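Local coordinates for protein putative cytochrome P450 154A1 (PDB 1ODO) that belongs to the cytochrome P450 family of haem-containing proteins and carries protoporphyrin IX with iron in its buried core, at residues A317-A322 with E343-G348. Sequence-based numbering, arbitrary orientation.
Sequences ASYAAA and EHLAFG. With HEM (protoporphyrin IX containing Fe), chain B.
Y319 and L345 bring the two backbones to their closest approach, 5.6 Å between their CA atoms. Y319 opens the short helix 319-322, while L345 to G348 form a type I beta turn closed by the bond from G348 N to L345 O. No hydrogen bond joins the two segments; side chains, one carbonyl and the CA of G348 make the contact. That carbonyl oxygen, L345 O, sits over one face of the Y319 ring, offset toward the rim and 3.2 Å from Y319 CG. On the opposite face lies A317 CB, so the phenol is sandwiched between a backbone oxygen and a methyl group. The L345 side chain crosses that of Y319 at about a right angle, L345 CB 3.6 Å from Y319 CD2, and L345 CD1 lies 4.2 Å from A322 CB. Residues 343-348 lie in the long loop before helix 357-374, and F347 and G348 begin the P450 haem-binding signature that leads to C354. With chi1 at -64°, CG of Y319 lies anti to the carbonyl carbon, and the ring runs out to the porphyrin edge. There Y319 OH donates a short hydrogen bond, 2.5 Å, to the haem propionate oxygen O1D, which sits at the edge of the phenol in its plane. R99, H95, R295 and H352 also hydrogen-bond to the haem. G348 CA passes 3.6 Å from Y319 OH. F347 CE2 lies 3.6 Å from haem C3C.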
# COMPACT_ATOMS: atom_id res chain seq x y z
N ALA A 317 10.26 1.93 -8.56
CA ALA A 317 10.83 1.49 -7.29
C ALA A 317 10.28 0.10 -6.98
O ALA A 317 9.07 -0.06 -6.78
CB ALA A 317 10.46 2.47 -6.18
N SER A 318 11.16 -0.89 -6.95
CA SER A 318 10.76 -2.27 -6.66
C SER A 318 11.12 -2.60 -5.20
O SER A 318 12.10 -3.28 -4.91
CB SER A 318 11.47 -3.22 -7.63
OG SER A 318 11.00 -3.00 -8.96
N TYR A 319 10.28 -2.09 -4.30
CA TYR A 319 10.43 -2.27 -2.86
C TYR A 319 10.52 -3.67 -2.29
O TYR A 319 11.36 -3.94 -1.43
CB TYR A 319 9.31 -1.50 -2.17
CG TYR A 319 9.37 -0.01 -2.40
CD1 TYR A 319 8.21 0.73 -2.59
CD2 TYR A 319 10.59 0.67 -2.39
CE1 TYR A 319 8.26 2.12 -2.76
CE2 TYR A 319 10.65 2.05 -2.55
CZ TYR A 319 9.48 2.77 -2.74
OH TYR A 319 9.53 4.13 -2.90
N ALA A 320 9.63 -4.56 -2.73
CA ALA A 320 9.63 -5.93 -2.24
C ALA A 320 10.95 -6.62 -2.51
O ALA A 320 11.52 -7.25 -1.62
CB ALA A 320 8.48 -6.71 -2.88
N ALA A 321 11.45 -6.50 -3.74
CA ALA A 321 12.72 -7.12 -4.11
C ALA A 321 13.88 -6.47 -3.35
O ALA A 321 14.82 -7.15 -2.94
CB ALA A 321 12.95 -6.99 -5.61
N ALA A 322 13.80 -5.16 -3.18
CA ALA A 322 14.84 -4.41 -2.48
C ALA A 322 14.91 -4.80 -1.00
O ALA A 322 16.00 -4.87 -0.42
CB ALA A 322 14.60 -2.91 -2.61
N GLU A 343 15.18 -2.16 9.25
CA GLU A 343 14.83 -1.22 8.19
C GLU A 343 14.35 -1.87 6.90
O GLU A 343 14.84 -2.91 6.48
CB GLU A 343 16.01 -0.29 7.89
CG GLU A 343 17.37 -0.93 7.99
CD GLU A 343 18.49 0.06 7.78
OE1 GLU A 343 18.44 1.16 8.39
OE2 GLU A 343 19.43 -0.25 7.03
N HIS A 344 13.36 -1.22 6.28
CA HIS A 344 12.78 -1.71 5.04
C HIS A 344 12.25 -0.52 4.25
O HIS A 344 12.22 0.61 4.74
CB HIS A 344 11.63 -2.66 5.33
CG HIS A 344 10.48 -2.01 6.03
ND1 HIS A 344 10.25 -2.16 7.39
CD2 HIS A 344 9.54 -1.15 5.59
CE1 HIS A 344 9.22 -1.41 7.74
NE2 HIS A 344 8.77 -0.79 6.66
N LEU A 345 11.81 -0.78 3.02
CA LEU A 345 11.27 0.24 2.13
C LEU A 345 9.79 0.04 1.81
O LEU A 345 9.31 0.52 0.78
CB LEU A 345 12.08 0.27 0.83
CG LEU A 345 13.49 0.87 0.95
CD1 LEU A 345 14.30 0.56 -0.30
CD2 LEU A 345 13.37 2.37 1.15
N ALA A 346 9.07 -0.65 2.68
CA ALA A 346 7.65 -0.89 2.43
C ALA A 346 6.86 0.42 2.31
O ALA A 346 5.87 0.50 1.58
CB ALA A 346 7.06 -1.75 3.55
N PHE A 347 7.31 1.45 3.04
CA PHE A 347 6.65 2.76 3.02
C PHE A 347 7.39 3.80 2.19
O PHE A 347 7.01 4.97 2.17
CB PHE A 347 6.52 3.30 4.44
CG PHE A 347 5.58 2.52 5.32
CD1 PHE A 347 6.02 2.01 6.54
CD2 PHE A 347 4.25 2.35 4.95
CE1 PHE A 347 5.13 1.34 7.38
CE2 PHE A 347 3.37 1.68 5.79
CZ PHE A 347 3.81 1.18 7.01
N GLY A 348 8.44 3.38 1.50
CA GLY A 348 9.18 4.33 0.70
C GLY A 348 10.31 4.95 1.51
O GLY A 348 10.71 4.42 2.54
CHA HEM B . 2.38 6.72 -0.22
CHB HEM B . -1.45 7.21 2.65
CHC HEM B . -0.98 2.62 4.09
CHD HEM B . 2.83 2.14 1.20
C1A HEM B . 1.31 7.28 0.44
C2A HEM B . 0.83 8.65 0.29
C3A HEM B . -0.24 8.79 1.09
C4A HEM B . -0.46 7.51 1.76
CMA HEM B . -1.11 10.04 1.29
CAA HEM B . 1.48 9.70 -0.63
CBA HEM B . 2.67 10.38 0.07
CGA HEM B . 3.40 11.44 -0.75
O1A HEM B . 3.49 11.21 -2.01
O2A HEM B . 3.86 12.43 -0.17
C1B HEM B . -1.67 6.02 3.29
C2B HEM B . -2.75 5.77 4.22
C3B HEM B . -2.63 4.47 4.63
C4B HEM B . -1.47 3.92 3.96
CMB HEM B . -3.82 6.81 4.63
CAB HEM B . -3.51 3.68 5.62
CBB HEM B . -3.47 4.20 7.06
C1C HEM B . 0.11 2.09 3.42
C2C HEM B . 0.59 0.71 3.58
C3C HEM B . 1.66 0.57 2.77
C4C HEM B . 1.85 1.85 2.11
CMC HEM B . -0.09 -0.32 4.53
CAC HEM B . 2.57 -0.65 2.49
CBC HEM B . 3.09 -1.43 3.70
C1D HEM B . 3.04 3.33 0.55
C2D HEM B . 4.08 3.58 -0.42
C3D HEM B . 3.95 4.86 -0.83
C4D HEM B . 2.84 5.42 -0.10
CMD HEM B . 5.11 2.53 -0.89
CAD HEM B . 4.81 5.56 -1.89
CBD HEM B . 6.27 5.89 -1.54
CGD HEM B . 6.89 6.51 -2.77
O1D HEM B . 7.73 5.85 -3.41
O2D HEM B . 6.47 7.64 -3.10
NA HEM B . 0.51 6.62 1.34
NB HEM B . -0.90 4.86 3.14
NC HEM B . 0.91 2.77 2.52
ND HEM B . 2.28 4.47 0.74
FE HEM B . 0.72 4.68 1.94